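Local coordinates for K Homology domain-containing protein (Aeropyrum pernix, PDB 1TUA) that is of unknown function but contains KH domains and may bind RNA, at residues 9-14 / 69-74; 89-94 / 137-142. One frame throughout, in Å; residues are numbered along the deposited sequence.

How the interactions relate
From the N terminus, strand 6-9 leads into the loop at 9-14, and interaction 1 closes the first long loop when the end of helix 57-72, at 69-74, returns against it. The loop so closed contains strands 35-40 and 45-50, which complete an antiparallel sheet with strand 6-9. Interaction 2 opens only afterwards: strand 87-93 pairs with strand 137-141, the central strand of a second sheet with the same 1-3-2 order. The two closures therefore follow in series, neither nested nor crossed. They still touch in space. Leu-72 and Phe-74 of interaction 1 pack on the second sheet, and Lys-11 forms a salt bridge with Glu-137, joining the two KH units.

Interaction 1: 9-14 / 69-74; sequences KVKPER and AISLGF
Arg-14 reaches from the loop after strand 6-9 to the C-terminal end of helix 57-72. Its CB lies 3.9 Å from Ser-71 CA, and CG rests 3.3 Å from Ser-71 O. Bends at chi2 and chi3 (-66° and -74°) then curl the chain around the helix. CD passes 4.0 Å from Ile-70 O, NE donates to that oxygen at 2.8 Å, and NH2 reaches it along a lone pair at 3.0 Å. This side-on grip keeps Ile-70 O in the guanidinium plane; NH2 also lies 2.9 Å from Phe-74 O, and Gly-73 O sits over one face. A cation suits this helix end, where the dipole would favour positive charge. The helix finishes in a Schellman motif: Phe-74 N bonds back to Ala-69 O and Gly-73 N to Ile-70 O, which thus accepts three N-H donors; the positive phi at 73 suits glycine. In this KH-domain unit, the contact joins the loop after the first strand to that helix end. Buried Ser-71 turns OG anti to its backbone N (chi1 178°) and accepts an almost straight 3.0 Å bond from Lys-11 N. Val-10 CG1 packs beside Ser-71 CB, and Lys-11 runs past Ser-71 O before its NZ salt-bridges Glu-137.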
ATOM      1  N   LYS A   9       3.601  -4.191 -13.736  1.00 13.17           N
ATOM      2  CA  LYS A   9       3.106  -3.183 -14.665  1.00 14.63           C
ATOM      3  C   LYS A   9       3.009  -1.885 -13.882  1.00 14.40           C
ATOM      4  O   LYS A   9       2.428  -1.852 -12.802  1.00 16.67           O
ATOM      5  CB  LYS A   9       1.725  -3.568 -15.198  1.00 17.65           C
ATOM      6  CG  LYS A   9       1.146  -2.569 -16.203  1.00 21.08           C
ATOM      7  CD  LYS A   9       1.989  -2.496 -17.477  1.00 22.66           C
ATOM      8  CE  LYS A   9       1.528  -1.372 -18.395  1.00 24.26           C
ATOM      9  NZ  LYS A   9       1.636  -0.044 -17.729  1.00 24.54           N
ATOM     10  N   VAL A  10       3.586  -0.817 -14.414  1.00 13.70           N
ATOM     11  CA  VAL A  10       3.549   0.468 -13.726  1.00 13.74           C
ATOM     12  C   VAL A  10       2.721   1.482 -14.513  1.00 14.59           C
ATOM     13  O   VAL A  10       2.787   1.522 -15.740  1.00 15.24           O
ATOM     14  CB  VAL A  10       4.990   1.019 -13.519  1.00 13.40           C
ATOM     15  CG1 VAL A  10       4.946   2.421 -12.938  1.00 14.02           C
ATOM     16  CG2 VAL A  10       5.768   0.086 -12.585  1.00 13.80           C
ATOM     17  N   LYS A  11       1.919   2.278 -13.810  1.00 14.79           N
ATOM     18  CA  LYS A  11       1.117   3.298 -14.477  1.00 14.39           C
ATOM     19  C   LYS A  11       2.123   4.194 -15.193  1.00 14.74           C
ATOM     20  O   LYS A  11       3.091   4.653 -14.591  1.00 14.24           O
ATOM     21  CB  LYS A  11       0.315   4.110 -13.455  1.00 14.47           C
ATOM     22  CG  LYS A  11      -0.720   3.292 -12.676  1.00 17.37           C
ATOM     23  CD  LYS A  11      -1.570   4.186 -11.754  1.00 20.10           C
ATOM     24  CE  LYS A  11      -2.488   3.379 -10.825  1.00 21.55           C
ATOM     25  NZ  LYS A  11      -3.562   2.628 -11.542  1.00 22.20           N
ATOM     26  N   PRO A  12       1.920   4.444 -16.493  1.00 15.63           N
ATOM     27  CA  PRO A  12       2.852   5.291 -17.249  1.00 16.78           C
ATOM     28  C   PRO A  12       3.225   6.599 -16.551  1.00 16.92           C
ATOM     29  O   PRO A  12       4.389   7.006 -16.557  1.00 17.71           O
ATOM     30  CB  PRO A  12       2.113   5.523 -18.569  1.00 16.98           C
ATOM     31  CG  PRO A  12       1.339   4.255 -18.740  1.00 17.88           C
ATOM     32  CD  PRO A  12       0.798   4.008 -17.343  1.00 17.24           C
ATOM     33  N   GLU A  13       2.234   7.245 -15.940  1.00 16.39           N
ATOM     34  CA  GLU A  13       2.439   8.513 -15.250  1.00 16.78           C
ATOM     35  C   GLU A  13       3.252   8.388 -13.958  1.00 16.44           C
ATOM     36  O   GLU A  13       3.580   9.395 -13.327  1.00 17.33           O
ATOM     37  CB  GLU A  13       1.083   9.168 -14.940  1.00 19.90           C
ATOM     38  CG  GLU A  13       0.190   8.362 -13.996  1.00 25.46           C
ATOM     39  CD  GLU A  13      -0.798   7.442 -14.714  1.00 28.83           C
ATOM     40  OE1 GLU A  13      -0.428   6.802 -15.729  1.00 29.40           O
ATOM     41  OE2 GLU A  13      -1.956   7.350 -14.245  1.00 31.83           O
ATOM     42  N   ARG A  14       3.583   7.162 -13.562  1.00 13.82           N
ATOM     43  CA  ARG A  14       4.358   6.956 -12.342  1.00 12.85           C
ATOM     44  C   ARG A  14       5.718   6.315 -12.591  1.00 13.23           C
ATOM     45  O   ARG A  14       6.480   6.094 -11.652  1.00 12.79           O
ATOM     46  CB  ARG A  14       3.571   6.088 -11.351  1.00 12.84           C
ATOM     47  CG  ARG A  14       2.323   6.744 -10.809  1.00 11.66           C
ATOM     48  CD  ARG A  14       2.688   7.926  -9.951  1.00 12.74           C
ATOM     49  NE  ARG A  14       3.228   7.507  -8.659  1.00 13.30           N
ATOM     50  CZ  ARG A  14       3.883   8.306  -7.826  1.00 13.38           C
ATOM     51  NH1 ARG A  14       4.092   9.577  -8.148  1.00 14.74           N
ATOM     52  NH2 ARG A  14       4.317   7.839  -6.664  1.00 13.98           N
ATOM     53  N   ALA A  69       3.616  -0.263  -5.015  1.00  8.05           N
ATOM     54  CA  ALA A  69       3.140   0.809  -4.140  1.00  8.12           C
ATOM     55  C   ALA A  69       3.408   2.203  -4.732  1.00  8.01           C
ATOM     56  O   ALA A  69       2.574   3.104  -4.621  1.00  8.80           O
ATOM     57  CB  ALA A  69       3.786   0.684  -2.755  1.00  7.59           C
ATOM     58  N   ILE A  70       4.571   2.386  -5.353  1.00  7.06           N
ATOM     59  CA  ILE A  70       4.898   3.675  -5.965  1.00  8.21           C
ATOM     60  C   ILE A  70       3.997   3.902  -7.180  1.00  8.78           C
ATOM     61  O   ILE A  70       3.507   5.012  -7.411  1.00  9.96           O
ATOM     62  CB  ILE A  70       6.383   3.731  -6.391  1.00  8.81           C
ATOM     63  CG1 ILE A  70       7.264   3.679  -5.136  1.00  8.86           C
ATOM     64  CG2 ILE A  70       6.658   5.000  -7.222  1.00  8.70           C
ATOM     65  CD1 ILE A  70       8.738   3.485  -5.427  1.00  8.32           C
ATOM     66  N   SER A  71       3.776   2.840  -7.946  1.00  8.19           N
ATOM     67  CA  SER A  71       2.902   2.903  -9.118  1.00  9.79           C
ATOM     68  C   SER A  71       1.490   3.332  -8.701  1.00  9.74           C
ATOM     69  O   SER A  71       0.834   4.110  -9.391  1.00 10.58           O
ATOM     70  CB  SER A  71       2.846   1.528  -9.796  1.00 10.55           C
ATOM     71  OG  SER A  71       1.980   1.543 -10.917  1.00 10.94           O
ATOM     72  N   LEU A  72       1.036   2.823  -7.560  1.00 10.44           N
ATOM     73  CA  LEU A  72      -0.291   3.149  -7.037  1.00 10.44           C
ATOM     74  C   LEU A  72      -0.434   4.589  -6.545  1.00 10.63           C
ATOM     75  O   LEU A  72      -1.554   5.076  -6.350  1.00 11.79           O
ATOM     76  CB  LEU A  72      -0.661   2.179  -5.914  1.00  9.88           C
ATOM     77  CG  LEU A  72      -1.022   0.771  -6.396  1.00 10.08           C
ATOM     78  CD1 LEU A  72      -1.075  -0.180  -5.217  1.00 10.03           C
ATOM     79  CD2 LEU A  72      -2.358   0.809  -7.125  1.00 12.56           C
ATOM     80  N   GLY A  73       0.686   5.275  -6.336  1.00  9.69           N
ATOM     81  CA  GLY A  73       0.608   6.659  -5.898  1.00  9.80           C
ATOM     82  C   GLY A  73       1.455   7.058  -4.703  1.00 10.98           C
ATOM     83  O   GLY A  73       1.657   8.249  -4.465  1.00 11.51           O
ATOM     84  N   PHE A  74       1.943   6.081  -3.944  1.00 10.52           N
ATOM     85  CA  PHE A  74       2.772   6.375  -2.782  1.00 10.17           C
ATOM     86  C   PHE A  74       4.130   6.940  -3.172  1.00 11.30           C
ATOM     87  O   PHE A  74       4.744   6.487  -4.130  1.00 11.27           O
ATOM     88  CB  PHE A  74       3.055   5.102  -1.968  1.00  8.62           C
ATOM     89  CG  PHE A  74       1.977   4.733  -0.985  1.00  9.24           C
ATOM     90  CD1 PHE A  74       1.701   5.549   0.111  1.00  8.99           C
ATOM     91  CD2 PHE A  74       1.271   3.544  -1.131  1.00  8.63           C
ATOM     92  CE1 PHE A  74       0.740   5.183   1.051  1.00  8.64           C
ATOM     93  CE2 PHE A  74       0.304   3.164  -0.196  1.00  8.13           C
ATOM     94  CZ  PHE A  74       0.040   3.986   0.899  1.00  8.42           C
TER

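Interaction 2: 89-94 / 137-142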
ATOM      1  N   LEU A  89       0.981  -4.698   1.591  1.00 10.01           N
ATOM      2  CA  LEU A  89       0.264  -3.730   0.782  1.00 10.27           C
ATOM      3  C   LEU A  89      -1.122  -4.277   0.466  1.00 10.33           C
ATOM      4  O   LEU A  89      -1.254  -5.378  -0.067  1.00  9.72           O
ATOM      5  CB  LEU A  89       1.023  -3.478  -0.519  1.00  9.48           C
ATOM      6  CG  LEU A  89       0.335  -2.619  -1.584  1.00  9.43           C
ATOM      7  CD1 LEU A  89       0.158  -1.192  -1.075  1.00 10.18           C
ATOM      8  CD2 LEU A  89       1.187  -2.635  -2.851  1.00  8.79           C
ATOM      9  N   VAL A  90      -2.148  -3.509   0.814  1.00 10.63           N
ATOM     10  CA  VAL A  90      -3.527  -3.894   0.544  1.00 10.91           C
ATOM     11  C   VAL A  90      -4.127  -2.792  -0.301  1.00 11.22           C
ATOM     12  O   VAL A  90      -3.863  -1.615  -0.063  1.00 11.04           O
ATOM     13  CB  VAL A  90      -4.335  -4.038   1.832  1.00 12.36           C
ATOM     14  CG1 VAL A  90      -5.812  -4.228   1.501  1.00 16.00           C
ATOM     15  CG2 VAL A  90      -3.809  -5.221   2.626  1.00 13.44           C
ATOM     16  N   VAL A  91      -4.929  -3.168  -1.291  1.00 11.77           N
ATOM     17  CA  VAL A  91      -5.531  -2.175  -2.170  1.00 13.51           C
ATOM     18  C   VAL A  91      -7.038  -2.305  -2.258  1.00 14.36           C
ATOM     19  O   VAL A  91      -7.571  -3.410  -2.343  1.00 15.18           O
ATOM     20  CB  VAL A  91      -4.960  -2.281  -3.603  1.00 14.89           C
ATOM     21  CG1 VAL A  91      -5.626  -1.252  -4.511  1.00 15.25           C
ATOM     22  CG2 VAL A  91      -3.453  -2.073  -3.584  1.00 16.11           C
ATOM     23  N   VAL A  92      -7.717  -1.163  -2.225  1.00 14.11           N
ATOM     24  CA  VAL A  92      -9.165  -1.121  -2.359  1.00 15.02           C
ATOM     25  C   VAL A  92      -9.444  -0.476  -3.714  1.00 14.95           C
ATOM     26  O   VAL A  92      -9.115   0.690  -3.935  1.00 14.29           O
ATOM     27  CB  VAL A  92      -9.817  -0.270  -1.251  1.00 14.95           C
ATOM     28  CG1 VAL A  92     -11.302  -0.107  -1.521  1.00 16.05           C
ATOM     29  CG2 VAL A  92      -9.610  -0.940   0.097  1.00 16.26           C
ATOM     30  N   ASP A  93     -10.012  -1.245  -4.637  1.00 14.82           N
ATOM     31  CA  ASP A  93     -10.323  -0.706  -5.955  1.00 15.73           C
ATOM     32  C   ASP A  93     -11.735  -0.139  -5.863  1.00 14.46           C
ATOM     33  O   ASP A  93     -12.712  -0.890  -5.797  1.00 13.46           O
ATOM     34  CB  ASP A  93     -10.269  -1.801  -7.023  1.00 18.41           C
ATOM     35  CG  ASP A  93     -10.337  -1.235  -8.432  1.00 21.89           C
ATOM     36  OD1 ASP A  93     -11.247  -0.423  -8.703  1.00 22.57           O
ATOM     37  OD2 ASP A  93      -9.481  -1.597  -9.268  1.00 24.75           O
ATOM     38  N   LEU A  94     -11.834   1.189  -5.858  1.00 12.30           N
ATOM     39  CA  LEU A  94     -13.122   1.852  -5.728  1.00 13.02           C
ATOM     40  C   LEU A  94     -14.112   1.569  -6.859  1.00 13.59           C
ATOM     41  O   LEU A  94     -15.318   1.742  -6.680  1.00 14.02           O
ATOM     42  CB  LEU A  94     -12.914   3.363  -5.559  1.00 12.66           C
ATOM     43  CG  LEU A  94     -12.082   3.769  -4.330  1.00 12.49           C
ATOM     44  CD1 LEU A  94     -11.898   5.273  -4.294  1.00 12.58           C
ATOM     45  CD2 LEU A  94     -12.770   3.293  -3.058  1.00 14.11           C
ATOM     46  N   GLU A 137      -7.947   3.877  -6.899  1.00 14.12           N
ATOM     47  CA  GLU A 137      -7.445   2.832  -6.007  1.00 13.25           C
ATOM     48  C   GLU A 137      -6.934   3.435  -4.705  1.00 11.96           C
ATOM     49  O   GLU A 137      -6.190   4.414  -4.731  1.00 13.07           O
ATOM     50  CB  GLU A 137      -6.306   2.063  -6.681  1.00 14.14           C
ATOM     51  CG  GLU A 137      -6.760   1.180  -7.828  1.00 16.65           C
ATOM     52  CD  GLU A 137      -5.656   0.913  -8.834  1.00 20.48           C
ATOM     53  OE1 GLU A 137      -5.093   1.892  -9.382  1.00 22.13           O
ATOM     54  OE2 GLU A 137      -5.358  -0.275  -9.085  1.00 21.81           O
ATOM     55  N   VAL A 138      -7.350   2.873  -3.573  1.00  9.91           N
ATOM     56  CA  VAL A 138      -6.862   3.345  -2.278  1.00  9.17           C
ATOM     57  C   VAL A 138      -5.888   2.284  -1.778  1.00  9.70           C
ATOM     58  O   VAL A 138      -6.286   1.158  -1.472  1.00 11.31           O
ATOM     59  CB  VAL A 138      -7.978   3.514  -1.257  1.00  9.69           C
ATOM     60  CG1 VAL A 138      -7.396   4.016   0.055  1.00  8.83           C
ATOM     61  CG2 VAL A 138      -9.013   4.491  -1.789  1.00 10.15           C
ATOM     62  N   ALA A 139      -4.609   2.643  -1.729  1.00  9.14           N
ATOM     63  CA  ALA A 139      -3.557   1.724  -1.301  1.00  9.11           C
ATOM     64  C   ALA A 139      -3.252   1.908   0.184  1.00  9.59           C
ATOM     65  O   ALA A 139      -3.201   3.035   0.684  1.00  9.78           O
ATOM     66  CB  ALA A 139      -2.300   1.955  -2.135  1.00 10.58           C
ATOM     67  N   ILE A 140      -3.022   0.792   0.871  1.00  8.92           N
ATOM     68  CA  ILE A 140      -2.761   0.794   2.304  1.00  8.26           C
ATOM     69  C   ILE A 140      -1.525  -0.027   2.649  1.00  7.99           C
ATOM     70  O   ILE A 140      -1.370  -1.145   2.170  1.00  9.62           O
ATOM     71  CB  ILE A 140      -3.956   0.164   3.058  1.00  9.43           C
ATOM     72  CG1 ILE A 140      -5.250   0.892   2.687  1.00 10.58           C
ATOM     73  CG2 ILE A 140      -3.703   0.181   4.562  1.00  8.60           C
ATOM     74  CD1 ILE A 140      -6.514   0.090   2.996  1.00 12.50           C
ATOM     75  N   ILE A 141      -0.664   0.525   3.496  1.00  8.66           N
ATOM     76  CA  ILE A 141       0.537  -0.174   3.942  1.00  8.17           C
ATOM     77  C   ILE A 141       0.513  -0.283   5.462  1.00  8.64           C
ATOM     78  O   ILE A 141       0.375   0.726   6.156  1.00  9.30           O
ATOM     79  CB  ILE A 141       1.833   0.577   3.543  1.00  9.02           C
ATOM     80  CG1 ILE A 141       1.956   0.658   2.012  1.00  8.10           C
ATOM     81  CG2 ILE A 141       3.041  -0.142   4.144  1.00  9.39           C
ATOM     82  CD1 ILE A 141       3.026   1.618   1.526  1.00  8.22           C
ATOM     83  N   GLY A 142       0.648  -1.506   5.971  1.00  9.27           N
ATOM     84  CA  GLY A 142       0.663  -1.733   7.412  1.00 11.23           C
ATOM     85  C   GLY A 142       0.776  -3.223   7.685  1.00 12.17           C
ATOM     86  O   GLY A 142       0.884  -3.999   6.736  1.00 11.82           O
TER
HETATM   87  O   HOH W   1      -6.951  -2.418  -8.571  1.00 34.68           O
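Strands 89-93 and 137-141 run antiparallel in the second KH unit, an edge strand beside the central one of a three-stranded sheet whose 1-3-2 order is consistent with the type I KH fold. Two hydrogen-bonded pairs, Val-90 with Ile-140 and Val-92 with Val-138, supply four backbone bonds. The 2.8 Å bond from Val-90 N to Ile-140 O is nearly straight; that from Ile-140 N to Val-90 O, 2.7 Å, comes almost along the C=O axis. CA-H...O contacts fill in between, including Leu-89 CA to Ile-140 O at 3.4 Å. Beta-branched Val-90, Val-92, Ile-140 and Val-138, suited to an extended backbone, line one face, the first three touching helix 144-158. Leu-94 carries it on, CD1 3.9 Å from Val-138 CG2, and touches helix 102-113. On the other face, Leu-89 sets CD1 4.0 Å from Ile-141 CG1, small Ala-139 leaves room for Phe-74, and Leu-72 meets Val-91. At its end, Asp-93 OD2 and Glu-137 OE2, like charges, stand 4.3 Å apart; Asp-93 OD1 caps Lys-95 N and Glu-137 OE1 pairs with Lys-11, probably easing their repulsion. Across carboxylate planes 52° apart, one water donates to both Asp-93 OD2 and Glu-137 OE2, 2.7 Å from each.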